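Local coordinates for protein methylglyoxal reductase (NADPH-dependent) (Candida albicans SC5314, PDB 6KWS) that probably reduces methylglyoxal with NADPH, as an extended short-chain dehydrogenase/reductase of the dihydroflavonol-4-reductase subfamily, at residues I130-K135 / D147-S152; I13-V18 / Q201-E206; R267-S272 / K297-E302; E119-T124 / V185-S190; K257-L262 / D309-E314. The protein carries 1 engineered substitution. All blocks are in the same frame, centred on the assembly; numbering follows the deposited sequence.

Interaction 1: I130-K135 / D147-S152; sequences ISTASK and DWNEIS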
# COMPACT_ATOMS: atom_id res chain seq x y z
N ILE A 130 7.43 -3.70 9.77
CA ILE A 130 7.66 -5.03 10.31
C ILE A 130 9.15 -5.37 10.39
O ILE A 130 9.59 -5.98 11.37
CB ILE A 130 6.90 -6.07 9.47
CG1 ILE A 130 5.39 -5.83 9.57
CG2 ILE A 130 7.24 -7.44 9.97
CD1 ILE A 130 4.53 -6.98 9.03
N SER A 131 9.95 -4.99 9.40
CA SER A 131 11.27 -5.58 9.24
C SER A 131 12.38 -4.58 9.57
O SER A 131 12.48 -3.51 8.96
CB SER A 131 11.45 -6.15 7.84
OG SER A 131 11.49 -5.13 6.87
N THR A 132 13.22 -4.96 10.53
CA THR A 132 14.46 -4.24 10.80
C THR A 132 15.48 -4.54 9.70
O THR A 132 15.64 -5.70 9.30
CB THR A 132 15.00 -4.67 12.18
OG1 THR A 132 13.96 -4.55 13.16
CG2 THR A 132 16.15 -3.82 12.59
N ALA A 133 16.16 -3.51 9.20
CA ALA A 133 17.08 -3.70 8.08
C ALA A 133 18.06 -4.84 8.34
O ALA A 133 18.30 -5.68 7.45
CB ALA A 133 17.85 -2.41 7.79
N SER A 134 18.64 -4.91 9.54
CA SER A 134 19.63 -5.96 9.81
C SER A 134 18.99 -7.35 9.75
O SER A 134 19.66 -8.31 9.35
CB SER A 134 20.27 -5.75 11.18
OG SER A 134 19.42 -6.26 12.20
N LYS A 135 17.72 -7.47 10.12
CA LYS A 135 17.06 -8.76 10.04
C LYS A 135 16.71 -9.14 8.60
O LYS A 135 16.91 -10.29 8.19
CB LYS A 135 15.80 -8.77 10.91
CG LYS A 135 15.75 -9.97 11.79
CD LYS A 135 14.44 -10.69 11.69
CE LYS A 135 13.74 -10.63 13.03
NZ LYS A 135 13.51 -11.98 13.60
N ASP A 147 7.03 -9.25 14.29
CA ASP A 147 8.25 -8.47 14.20
C ASP A 147 7.95 -6.99 13.96
O ASP A 147 7.04 -6.64 13.20
CB ASP A 147 9.15 -9.01 13.10
CG ASP A 147 9.82 -10.33 13.48
OD1 ASP A 147 9.21 -11.42 13.29
OD2 ASP A 147 10.95 -10.26 14.01
N TRP A 148 8.72 -6.12 14.60
CA TRP A 148 8.61 -4.68 14.40
C TRP A 148 9.94 -4.14 13.91
O TRP A 148 11.01 -4.61 14.32
CB TRP A 148 8.22 -3.96 15.70
CG TRP A 148 6.76 -3.93 15.90
CD1 TRP A 148 5.98 -4.90 16.46
CD2 TRP A 148 5.88 -2.87 15.52
NE1 TRP A 148 4.66 -4.51 16.45
CE2 TRP A 148 4.57 -3.27 15.89
CE3 TRP A 148 6.06 -1.63 14.90
CZ2 TRP A 148 3.45 -2.46 15.66
CZ3 TRP A 148 4.95 -0.83 14.68
CH2 TRP A 148 3.66 -1.25 15.06
N ASN A 149 9.88 -3.15 13.01
CA ASN A 149 11.09 -2.44 12.62
C ASN A 149 11.66 -1.77 13.87
O ASN A 149 11.01 -0.89 14.47
CB ASN A 149 10.81 -1.43 11.50
CG ASN A 149 12.08 -0.74 10.97
OD1 ASN A 149 13.17 -0.87 11.54
ND2 ASN A 149 11.93 0.02 9.89
N GLU A 150 12.84 -2.19 14.31
CA GLU A 150 13.33 -1.65 15.57
C GLU A 150 14.14 -0.37 15.40
O GLU A 150 14.82 0.05 16.34
CB GLU A 150 14.11 -2.72 16.36
CG GLU A 150 13.17 -3.81 16.94
CD GLU A 150 12.25 -3.31 18.07
OE1 GLU A 150 12.67 -3.30 19.27
OE2 GLU A 150 11.12 -2.88 17.74
N ILE A 151 14.02 0.30 14.25
CA ILE A 151 14.79 1.52 14.03
C ILE A 151 14.38 2.57 15.07
O ILE A 151 13.21 2.71 15.42
CB ILE A 151 14.60 2.03 12.59
CG1 ILE A 151 15.45 3.30 12.36
CG2 ILE A 151 13.13 2.30 12.29
CD1 ILE A 151 15.53 3.77 10.88
N SER A 152 15.37 3.30 15.58
CA SER A 152 15.08 4.39 16.50
C SER A 152 14.62 5.66 15.77
O SER A 152 14.89 5.88 14.58
CB SER A 152 16.31 4.73 17.31
OG SER A 152 17.26 5.37 16.49
O HOH W 1 15.52 -0.85 10.29

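Interaction 2: I13-V18 / Q201-E206; sequences IAQHVV and QSFGSE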
# COMPACT_ATOMS: atom_id res chain seq x y z
N ILE A 13 -3.46 1.86 -4.50
CA ILE A 13 -4.21 0.79 -3.86
C ILE A 13 -5.68 1.16 -3.76
O ILE A 13 -6.56 0.31 -3.96
CB ILE A 13 -3.62 0.47 -2.47
CG1 ILE A 13 -2.13 0.08 -2.57
CG2 ILE A 13 -4.43 -0.57 -1.80
CD1 ILE A 13 -1.47 -0.10 -1.19
N ALA A 14 -5.97 2.43 -3.47
CA ALA A 14 -7.33 2.80 -3.08
C ALA A 14 -8.32 2.59 -4.21
O ALA A 14 -9.39 1.99 -4.01
CB ALA A 14 -7.36 4.25 -2.59
N GLN A 15 -7.99 3.08 -5.41
CA GLN A 15 -8.86 2.86 -6.56
C GLN A 15 -9.23 1.39 -6.69
O GLN A 15 -10.38 1.05 -7.02
CB GLN A 15 -8.18 3.36 -7.84
CG GLN A 15 -7.91 4.86 -7.83
CD GLN A 15 -7.82 5.46 -9.23
OE1 GLN A 15 -8.00 4.76 -10.24
NE2 GLN A 15 -7.54 6.75 -9.31
N HIS A 16 -8.28 0.50 -6.42
CA HIS A 16 -8.57 -0.92 -6.52
C HIS A 16 -9.54 -1.36 -5.42
O HIS A 16 -10.49 -2.11 -5.69
CB HIS A 16 -7.27 -1.71 -6.46
CG HIS A 16 -6.55 -1.77 -7.76
ND1 HIS A 16 -7.04 -2.48 -8.85
CD2 HIS A 16 -5.39 -1.20 -8.17
CE1 HIS A 16 -6.20 -2.35 -9.86
NE2 HIS A 16 -5.19 -1.57 -9.48
N VAL A 17 -9.33 -0.87 -4.20
CA VAL A 17 -10.28 -1.14 -3.12
C VAL A 17 -11.68 -0.65 -3.52
O VAL A 17 -12.68 -1.37 -3.36
CB VAL A 17 -9.80 -0.47 -1.82
CG1 VAL A 17 -10.92 -0.40 -0.80
CG2 VAL A 17 -8.58 -1.23 -1.26
N VAL A 18 -11.75 0.56 -4.07
CA VAL A 18 -13.04 1.13 -4.45
C VAL A 18 -13.74 0.24 -5.47
O VAL A 18 -14.92 -0.10 -5.32
CB VAL A 18 -12.84 2.56 -4.98
CG1 VAL A 18 -14.06 3.04 -5.73
CG2 VAL A 18 -12.55 3.50 -3.82
N GLN A 201 -2.46 -0.20 -12.68
CA GLN A 201 -3.48 0.71 -12.17
C GLN A 201 -4.89 0.28 -12.55
O GLN A 201 -5.11 -0.42 -13.54
CB GLN A 201 -3.23 2.12 -12.67
CG GLN A 201 -1.80 2.53 -12.56
CD GLN A 201 -1.66 3.97 -12.18
OE1 GLN A 201 -1.68 4.85 -13.04
NE2 GLN A 201 -1.53 4.22 -10.88
N SER A 202 -5.87 0.72 -11.76
CA SER A 202 -7.25 0.32 -12.04
C SER A 202 -7.69 0.74 -13.43
O SER A 202 -8.58 0.12 -14.02
CB SER A 202 -8.21 0.89 -10.99
OG SER A 202 -7.71 0.71 -9.68
N PHE A 203 -7.07 1.78 -13.96
CA PHE A 203 -7.47 2.39 -15.21
C PHE A 203 -6.22 2.75 -16.00
O PHE A 203 -5.29 3.35 -15.45
CB PHE A 203 -8.35 3.62 -14.93
CG PHE A 203 -9.65 3.27 -14.24
CD1 PHE A 203 -10.72 2.78 -14.97
CD2 PHE A 203 -9.77 3.37 -12.86
CE1 PHE A 203 -11.92 2.44 -14.33
CE2 PHE A 203 -10.95 3.02 -12.22
CZ PHE A 203 -12.04 2.56 -12.96
N GLY A 204 -6.20 2.35 -17.27
CA GLY A 204 -5.10 2.71 -18.15
C GLY A 204 -4.98 4.20 -18.38
O GLY A 204 -3.90 4.68 -18.71
N SER A 205 -6.08 4.94 -18.20
CA SER A 205 -6.04 6.39 -18.32
C SER A 205 -4.94 7.00 -17.47
O SER A 205 -4.25 7.94 -17.90
CB SER A 205 -7.40 6.97 -17.91
OG SER A 205 -8.47 6.13 -18.33
N GLU A 206 -4.74 6.45 -16.27
CA GLU A 206 -3.94 7.08 -15.22
C GLU A 206 -2.44 7.08 -15.51
O GLU A 206 -1.70 7.78 -14.80
CB GLU A 206 -4.23 6.37 -13.89
CG GLU A 206 -5.70 6.36 -13.45
CD GLU A 206 -6.29 7.77 -13.28
OE1 GLU A 206 -6.70 8.35 -14.32
OE2 GLU A 206 -6.32 8.31 -12.15

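Interaction 3: R267-S272 / K297-E302; sequences RFTSQS and KSVIAE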
# COMPACT_ATOMS: atom_id res chain seq x y z
N ARG A 267 9.63 -12.86 -3.39
CA ARG A 267 10.85 -12.08 -3.40
C ARG A 267 11.22 -11.76 -4.84
O ARG A 267 10.87 -12.50 -5.77
CB ARG A 267 11.98 -12.85 -2.69
CG ARG A 267 11.74 -13.07 -1.22
CD ARG A 267 11.61 -11.74 -0.49
NE ARG A 267 12.10 -11.82 0.88
CZ ARG A 267 12.44 -10.77 1.63
NH1 ARG A 267 12.34 -9.54 1.14
NH2 ARG A 267 12.89 -10.95 2.87
N PHE A 268 11.93 -10.65 -5.03
CA PHE A 268 12.41 -10.31 -6.36
C PHE A 268 13.75 -9.59 -6.24
O PHE A 268 14.06 -8.97 -5.21
CB PHE A 268 11.45 -9.39 -7.12
CG PHE A 268 11.51 -7.97 -6.66
CD1 PHE A 268 10.85 -7.57 -5.50
CD2 PHE A 268 12.27 -7.04 -7.35
CE1 PHE A 268 10.93 -6.25 -5.05
CE2 PHE A 268 12.36 -5.73 -6.91
CZ PHE A 268 11.69 -5.33 -5.75
N THR A 269 14.53 -9.67 -7.31
CA THR A 269 15.56 -8.68 -7.61
C THR A 269 15.26 -8.07 -8.97
O THR A 269 14.38 -8.54 -9.70
CB THR A 269 16.97 -9.27 -7.60
OG1 THR A 269 17.24 -9.86 -8.88
CG2 THR A 269 17.11 -10.31 -6.51
N SER A 270 15.99 -7.02 -9.32
CA SER A 270 15.77 -6.40 -10.62
C SER A 270 15.99 -7.39 -11.74
O SER A 270 15.29 -7.34 -12.77
CB SER A 270 16.67 -5.19 -10.81
OG SER A 270 16.18 -4.12 -10.03
N GLN A 271 16.92 -8.32 -11.56
CA GLN A 271 17.13 -9.33 -12.59
C GLN A 271 15.89 -10.20 -12.76
O GLN A 271 15.59 -10.65 -13.88
CB GLN A 271 18.36 -10.18 -12.23
CG GLN A 271 18.68 -11.23 -13.26
CD GLN A 271 19.26 -10.65 -14.54
OE1 GLN A 271 20.30 -9.98 -14.52
NE2 GLN A 271 18.60 -10.91 -15.66
N SER A 272 15.14 -10.43 -11.68
CA SER A 272 13.89 -11.16 -11.81
C SER A 272 12.97 -10.47 -12.80
O SER A 272 12.35 -11.12 -13.65
CB SER A 272 13.20 -11.27 -10.46
OG SER A 272 14.08 -11.81 -9.50
N LYS A 297 17.93 -15.93 -8.19
CA LYS A 297 17.63 -17.01 -7.25
C LYS A 297 18.73 -17.18 -6.21
O LYS A 297 18.44 -17.37 -5.02
CB LYS A 297 17.36 -18.33 -7.98
CG LYS A 297 16.02 -18.32 -8.75
CD LYS A 297 14.92 -17.56 -7.94
CE LYS A 297 13.68 -17.15 -8.79
NZ LYS A 297 12.87 -15.97 -8.22
N SER A 298 20.00 -17.11 -6.62
CA SER A 298 21.07 -17.20 -5.63
C SER A 298 21.12 -15.96 -4.75
O SER A 298 21.41 -16.08 -3.56
CB SER A 298 22.43 -17.43 -6.30
OG SER A 298 22.39 -18.61 -7.09
N VAL A 299 20.83 -14.78 -5.30
CA VAL A 299 20.88 -13.57 -4.50
C VAL A 299 19.77 -13.56 -3.44
O VAL A 299 20.01 -13.20 -2.28
CB VAL A 299 20.81 -12.32 -5.40
CG1 VAL A 299 20.68 -11.04 -4.57
CG2 VAL A 299 22.05 -12.23 -6.26
N ILE A 300 18.55 -13.96 -3.82
CA ILE A 300 17.46 -14.04 -2.85
C ILE A 300 17.75 -15.10 -1.81
O ILE A 300 17.51 -14.91 -0.61
CB ILE A 300 16.14 -14.32 -3.58
CG1 ILE A 300 15.72 -13.12 -4.43
CG2 ILE A 300 15.03 -14.69 -2.62
CD1 ILE A 300 14.81 -13.52 -5.59
N ALA A 301 18.25 -16.26 -2.25
CA ALA A 301 18.58 -17.32 -1.32
C ALA A 301 19.67 -16.88 -0.35
O ALA A 301 19.64 -17.24 0.83
CB ALA A 301 19.01 -18.56 -2.08
N GLU A 302 20.62 -16.08 -0.83
CA GLU A 302 21.83 -15.80 -0.06
C GLU A 302 21.72 -14.59 0.86
O GLU A 302 22.51 -14.50 1.80
CB GLU A 302 23.02 -15.58 -0.99
CG GLU A 302 23.82 -16.84 -1.27
CD GLU A 302 24.58 -16.80 -2.59
OE1 GLU A 302 24.73 -15.70 -3.19
OE2 GLU A 302 25.04 -17.88 -3.03

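Interaction 4: E119-T124 / V185-S190; sequences EKVVIT and VKFSLS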
# COMPACT_ATOMS: atom_id res chain seq x y z
N GLU A 119 -17.44 0.74 13.33
CA GLU A 119 -17.13 -0.47 14.08
C GLU A 119 -15.83 -1.13 13.67
O GLU A 119 -15.25 -1.87 14.47
CB GLU A 119 -18.27 -1.48 13.93
CG GLU A 119 -19.57 -0.97 14.50
CD GLU A 119 -20.81 -1.41 13.68
OE1 GLU A 119 -20.77 -2.49 13.05
OE2 GLU A 119 -21.81 -0.65 13.68
N LYS A 120 -15.35 -0.87 12.46
CA LYS A 120 -14.11 -1.46 11.99
C LYS A 120 -13.29 -0.38 11.30
O LYS A 120 -13.84 0.47 10.60
CB LYS A 120 -14.38 -2.66 11.05
CG LYS A 120 -14.62 -3.96 11.84
CD LYS A 120 -15.38 -4.98 11.02
CE LYS A 120 -15.82 -6.19 11.84
NZ LYS A 120 -14.77 -7.24 11.80
N VAL A 121 -11.99 -0.40 11.54
CA VAL A 121 -11.06 0.55 10.95
C VAL A 121 -9.90 -0.23 10.36
O VAL A 121 -9.31 -1.07 11.05
CB VAL A 121 -10.56 1.57 12.00
CG1 VAL A 121 -9.49 2.45 11.41
CG2 VAL A 121 -11.73 2.41 12.50
N VAL A 122 -9.59 0.02 9.10
CA VAL A 122 -8.43 -0.60 8.46
C VAL A 122 -7.47 0.48 7.98
O VAL A 122 -7.87 1.43 7.30
CB VAL A 122 -8.85 -1.51 7.29
CG1 VAL A 122 -7.64 -2.26 6.74
CG2 VAL A 122 -9.96 -2.46 7.74
N ILE A 123 -6.19 0.34 8.35
CA ILE A 123 -5.15 1.30 8.00
C ILE A 123 -4.10 0.61 7.15
O ILE A 123 -3.67 -0.51 7.47
CB ILE A 123 -4.49 1.93 9.24
CG1 ILE A 123 -5.50 2.78 10.00
CG2 ILE A 123 -3.33 2.80 8.82
CD1 ILE A 123 -4.92 3.42 11.22
N THR A 124 -3.66 1.27 6.09
CA THR A 124 -2.55 0.76 5.31
C THR A 124 -1.25 1.10 6.00
O THR A 124 -0.93 2.28 6.17
CB THR A 124 -2.53 1.34 3.90
OG1 THR A 124 -3.87 1.38 3.40
CG2 THR A 124 -1.68 0.46 3.00
N VAL A 185 -13.07 2.75 23.43
CA VAL A 185 -12.85 2.61 21.99
C VAL A 185 -13.86 1.63 21.42
O VAL A 185 -13.86 0.44 21.78
CB VAL A 185 -11.42 2.16 21.70
CG1 VAL A 185 -11.24 2.00 20.20
CG2 VAL A 185 -10.43 3.16 22.28
N LYS A 186 -14.71 2.11 20.50
CA LYS A 186 -15.83 1.32 20.00
C LYS A 186 -15.48 0.50 18.77
O LYS A 186 -16.21 -0.44 18.44
CB LYS A 186 -17.01 2.24 19.68
CG LYS A 186 -17.61 2.94 20.90
CD LYS A 186 -18.80 3.84 20.53
CE LYS A 186 -18.44 5.34 20.52
NZ LYS A 186 -19.22 6.15 19.51
N PHE A 187 -14.38 0.79 18.09
CA PHE A 187 -14.05 0.09 16.86
C PHE A 187 -12.83 -0.80 17.06
O PHE A 187 -11.96 -0.51 17.89
CB PHE A 187 -13.77 1.06 15.71
CG PHE A 187 -12.76 2.13 16.02
CD1 PHE A 187 -11.40 1.89 15.85
CD2 PHE A 187 -13.15 3.36 16.48
CE1 PHE A 187 -10.46 2.88 16.13
CE2 PHE A 187 -12.23 4.35 16.77
CZ PHE A 187 -10.88 4.11 16.59
N SER A 188 -12.78 -1.87 16.29
CA SER A 188 -11.55 -2.63 16.15
C SER A 188 -10.65 -1.93 15.15
O SER A 188 -11.04 -0.96 14.49
CB SER A 188 -11.84 -4.06 15.73
OG SER A 188 -12.75 -4.06 14.65
N LEU A 189 -9.41 -2.40 15.05
CA LEU A 189 -8.46 -1.86 14.10
C LEU A 189 -7.64 -2.99 13.49
O LEU A 189 -7.14 -3.85 14.21
CB LEU A 189 -7.53 -0.84 14.75
CG LEU A 189 -6.40 -0.35 13.86
CD1 LEU A 189 -6.79 0.94 13.22
CD2 LEU A 189 -5.14 -0.16 14.66
N SER A 190 -7.53 -2.99 12.18
CA SER A 190 -6.64 -3.91 11.48
C SER A 190 -5.63 -3.13 10.65
O SER A 190 -5.81 -1.95 10.34
CB SER A 190 -7.42 -4.87 10.58
OG SER A 190 -8.25 -5.70 11.35

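Interaction 5: K257-L262 / D309-E314; sequences KNQRIL and DTKSRE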
# COMPACT_ATOMS: atom_id res chain seq x y z
N LYS A 257 -9.79 -8.73 13.33
CA LYS A 257 -9.77 -7.63 14.29
C LYS A 257 -8.50 -7.64 15.12
O LYS A 257 -8.09 -8.68 15.64
CB LYS A 257 -10.99 -7.70 15.22
CG LYS A 257 -12.28 -8.00 14.51
CD LYS A 257 -13.44 -8.25 15.47
CE LYS A 257 -14.31 -6.99 15.59
NZ LYS A 257 -15.49 -7.20 16.48
N ASN A 258 -7.89 -6.46 15.27
CA ASN A 258 -6.66 -6.28 16.03
C ASN A 258 -5.53 -7.15 15.50
O ASN A 258 -4.66 -7.58 16.25
CB ASN A 258 -6.89 -6.51 17.53
CG ASN A 258 -7.76 -5.42 18.16
OD1 ASN A 258 -7.30 -4.28 18.34
ND2 ASN A 258 -9.03 -5.75 18.42
N GLN A 259 -5.54 -7.40 14.19
CA GLN A 259 -4.47 -8.11 13.52
C GLN A 259 -3.63 -7.15 12.68
O GLN A 259 -4.14 -6.14 12.17
CB GLN A 259 -5.02 -9.22 12.61
CG GLN A 259 -5.75 -10.34 13.35
CD GLN A 259 -4.96 -10.88 14.53
OE1 GLN A 259 -3.78 -11.18 14.43
NE2 GLN A 259 -5.62 -10.98 15.67
N ARG A 260 -2.34 -7.46 12.58
CA ARG A 260 -1.45 -6.90 11.57
C ARG A 260 -1.30 -7.94 10.47
O ARG A 260 -0.79 -9.04 10.73
CB ARG A 260 -0.07 -6.58 12.13
CG ARG A 260 -0.03 -5.59 13.23
CD ARG A 260 1.40 -5.60 13.73
NE ARG A 260 2.24 -4.61 13.07
CZ ARG A 260 3.55 -4.75 12.91
NH1 ARG A 260 4.16 -5.85 13.35
NH2 ARG A 260 4.25 -3.78 12.32
N ILE A 261 -1.72 -7.61 9.26
CA ILE A 261 -1.74 -8.58 8.18
C ILE A 261 -0.59 -8.26 7.24
O ILE A 261 -0.55 -7.19 6.62
CB ILE A 261 -3.10 -8.61 7.47
CG1 ILE A 261 -4.16 -9.16 8.42
CG2 ILE A 261 -3.07 -9.58 6.36
CD1 ILE A 261 -5.38 -8.30 8.52
N LEU A 262 0.35 -9.19 7.14
CA LEU A 262 1.48 -9.03 6.23
C LEU A 262 1.05 -9.41 4.81
O LEU A 262 0.47 -10.49 4.59
CB LEU A 262 2.64 -9.90 6.72
CG LEU A 262 4.09 -9.47 6.51
CD1 LEU A 262 5.05 -10.41 7.27
CD2 LEU A 262 4.39 -9.46 5.03
N ASP A 309 4.45 -15.39 6.28
CA ASP A 309 3.12 -14.80 6.34
C ASP A 309 2.02 -15.86 6.42
O ASP A 309 0.89 -15.60 5.99
CB ASP A 309 2.89 -13.85 5.15
CG ASP A 309 2.97 -14.56 3.78
OD1 ASP A 309 3.78 -15.49 3.61
OD2 ASP A 309 2.22 -14.15 2.86
N THR A 310 2.32 -17.03 7.00
CA THR A 310 1.34 -18.11 7.09
C THR A 310 0.03 -17.63 7.70
O THR A 310 -1.04 -17.81 7.11
CB THR A 310 1.92 -19.28 7.90
OG1 THR A 310 3.28 -19.49 7.51
CG2 THR A 310 1.16 -20.55 7.62
N LYS A 311 0.10 -16.99 8.87
CA LYS A 311 -1.12 -16.59 9.56
C LYS A 311 -1.89 -15.55 8.75
O LYS A 311 -3.13 -15.61 8.66
CB LYS A 311 -0.76 -16.07 10.95
CG LYS A 311 -1.86 -15.31 11.65
CD LYS A 311 -1.64 -13.79 11.55
CE LYS A 311 -2.44 -13.10 12.62
NZ LYS A 311 -3.88 -13.57 12.61
N SER A 312 -1.18 -14.61 8.12
CA SER A 312 -1.86 -13.66 7.23
C SER A 312 -2.52 -14.38 6.06
O SER A 312 -3.67 -14.07 5.70
CB SER A 312 -0.86 -12.62 6.73
OG SER A 312 -0.41 -11.79 7.79
N ARG A 313 -1.84 -15.35 5.45
CA ARG A 313 -2.45 -16.10 4.35
C ARG A 313 -3.65 -16.92 4.80
O ARG A 313 -4.61 -17.09 4.03
CB ARG A 313 -1.42 -17.00 3.72
CG ARG A 313 -0.22 -16.24 3.27
CD ARG A 313 -0.02 -16.24 1.82
NE ARG A 313 1.41 -16.19 1.52
CZ ARG A 313 1.94 -16.23 0.30
NH1 ARG A 313 1.16 -16.34 -0.74
NH2 ARG A 313 3.26 -16.16 0.16
N GLU A 314 -3.60 -17.47 6.01
CA GLU A 314 -4.78 -18.14 6.55
C GLU A 314 -5.90 -17.15 6.78
O GLU A 314 -7.08 -17.45 6.53
CB GLU A 314 -4.45 -18.86 7.85
CG GLU A 314 -3.39 -19.96 7.75
CD GLU A 314 -3.20 -20.71 9.08
OE1 GLU A 314 -3.80 -20.30 10.11
OE2 GLU A 314 -2.43 -21.70 9.08

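Interaction 1: I130-K135 / D147-S152
Two loops pair where the chain leaves strand 120-124 of the Rossmann sheet and heads into helix 133-136, and Thr132 meets Glu150 between them. Its hydroxyl OG1, anti to its own carbonyl carbon (chi1 -51°), accepts from Glu150 N at 2.9 Å with an N-H...O angle of 158°. Thr132 holds the N-cap position of helix 133-136, yet its side chain makes no capping bond there and serves the facing loop. Asn149 lies beside it and forms an Asx turn, Ile151 N donating to Asn149 OD1 at 3.1 Å from above the amide plane. One water joins the two loops next to this turn: it accepts from Ala133 N and donates to Asn149 OD1 at 2.7 Å. Asn149 ND2 is held by Ala128 O, and the Asn149 side chain lies about 7 Å from that of the NADPH-binding Lys168. At the other end of the contact Lys135 NZ reaches Asp147 OD2 in a 3.1 Å salt bridge, the two side chains crossing at about a right angle. Buried Ile130 touches Asp147, CG2 lying 3.3 Å from Asp147 O, and the same oxygen accepts a hydrogen bond from Arg260 NH1.

Interaction 2: I13-V18 / Q201-E206
Two first torsions set the meeting groups of His16 and Ser202 in place: CG of His16 (chi1 -81°) and OG of Ser202 (chi1 -46°) each stand anti to their own carbonyl carbon, beside the backbone N. The Ser202 hydroxyl comes down on the imidazole, OG lying 3.2 Å above the His16 ring plane over its centre, and it stays 3.3 Å from His16 CG. Ser202 CB follows in a CH-pi contact, 4.1 Å from the centroid of the His16 ring. The imidazole is fixed from outside the two segments, by a bond between NE2 and Pro200 O, just ahead of the 201-206 loop. Ser202 OG also touches Gln15 CB at 3.3 Å, which fits it between two neighbouring side chains on one turn of helix. That helix, 12-23, follows the glycine-rich turn of the Rossmann fold and carries Ile13, one of the residues that bind NADPH. Gln15 runs out extended beyond CG, and its amide uses both ends. OE1 approaches the rim of Phe203 in the ring plane, 3.5 Å from CD2, with the amide and ring planes 59° apart. NE2 is weakly bonded to Glu206 OE2, at 3.5 Å, and to Thr10 O. Glu206 itself is tied more firmly by OE1 to His40 NE2, while Leu44 of helix 35-44 touches the side chains of Gln15, Phe203 and Glu206.

Interaction 3: R267-S272 / K297-E302
Ile300 of helix 295-303 packs against Arg267 and Thr269, where the antiparallel strand 260-269 of the main sheet runs straight into helix 270-280. The short axes of strand 267-269 and helix 297-302 approach to 8.3 Å at 125°, and no hydrogen bond joins the two segments. The contact between them is van der Waals packing. Ile300 CG2 rests against the root of the arginine, 3.6 Å from Arg267 CB. Its other branch lies on Thr269, with Ile300 CG1 3.8 Å from Thr269 CG2. Ile300 CD1 reaches on to the strand backbone, 4.1 Å from Phe268 CA. Val299 adds a second apolar touch to the same methyl, its CG1 lying 4.1 Å from Thr269 CG2. The charged end of Arg267 leads away from this packing: NH1 forms a salt bridge with Glu136, and NH2 is bonded to Ala305 O.

A capping box, Thr269 with Ser272, marks the strand-helix junction. With chi1 at 84°, Thr269 OG1 sits between its backbone N and carbonyl carbon, in the crowded position, and accepts a weak bond from Gln271 N; the same torsion leaves CG2 anti to the carbonyl carbon, the methyl that meets the helix. Ser272 OG has a weak hydrogen bond with Asp296 OD1 of helix 295-303. The return bond of the box is nearly straight, Thr269 N donating to Ser272 OG at 3.1 Å and 170°.

Interaction 4: E119-T124 / V185-S190
Val121 and Ser190 lie on two parallel neighbouring strands whose short axes run 4.7 Å apart at 24°, and the ladder is firmest at this end. Ser190 N donates to Val121 O at 2.9 Å, nearly along the C=O axis, and Ile123 N donates to Ser190 O at 3.1 Å. Towards the start of the pair the bonding loosens: Ser188 N reaches Glu119 O at 3.1 Å from above the carbonyl plane, and the bonds of Ser188 OG to that oxygen and of Val121 N to Ser188 O are weak.

The side chains carry the rest. Phe187, its CG between backbone N and carbonyl carbon (chi1 53°), offers a ring face to Val121 CG2, which lies 3.4 Å from CD1 of that ring; Val185 CG1 stands over the opposite face. Leu189 CD1 fits between two branches, 3.6 Å from Val121 CG1 and 3.7 Å from Ile123 CD1.

Helices 92-114 and 160-181 cover this apolar face, and 160-181 is the helix of the beta-alpha-beta crossover between the two strands. On the other face Ser190 OG is bonded to Ala256 O and Lys120 NZ weakly to Phe251 O, while strand 75-80 pairs with the other edge of 120-124.

Interaction 5: K257-L262 / D309-E314
Ser312 points its hydroxyl from helix 310-316 at the backbone of strand 260-269, whose short axis runs at 99° to that of the helix. OG, anti to the carbonyl carbon (chi1 -67°), accepts from Leu262 N at 2.8 Å, and Glu145 OE1 is its second partner, which makes this buried hydroxyl a bridge between the strand and a loop. Ile261 packs beside it by its CG2 branch, 3.8 Å from Ser312 CB. Leu262 and Asp309 touch more loosely, CB to CB at 4.3 Å.

Further out, Gln259 and Lys311 approach obliquely, the amide oxygen Gln259 OE1 lying 3.0 Å from Lys311 CE. The Asp309 carboxylate bonds within its own segment, where OD2 forms a salt bridge of 2.6 Å with Arg313 NE. Arg260, in contrast, leads its guanidinium away from the helix, to a salt bridge with Glu172 and a cation-pi contact with Trp148.

A helix from the C-terminal part of the chain thus crosses the antiparallel strand that extends the parallel Rossmann sheet, a layout in keeping with the extended short-chain dehydrogenase/reductase fold.

How the interactions relate
Interactions 4 and 5 are the buried contacts, and both work on the main sheet: 188-194 and 260-269 are neighbouring strands, and the two contacts touch where Lys257 packs on Ser188 and Lys120. The first is a backbone ladder, the second a single hydroxyl of a crossing helix bonded to the strand backbone. Interaction 3 uses the far end of strand 260-269 and is apolar, about 25 Å from interaction 5 between centres. Interaction 1 is partly buried and richer in polar bonds; it meets interaction 5 where Ile130 packs on Leu262. Interaction 2, also partly buried, lies across the chain's centre from interaction 1 and touches interaction 4 lightly, Ile13 against Thr124.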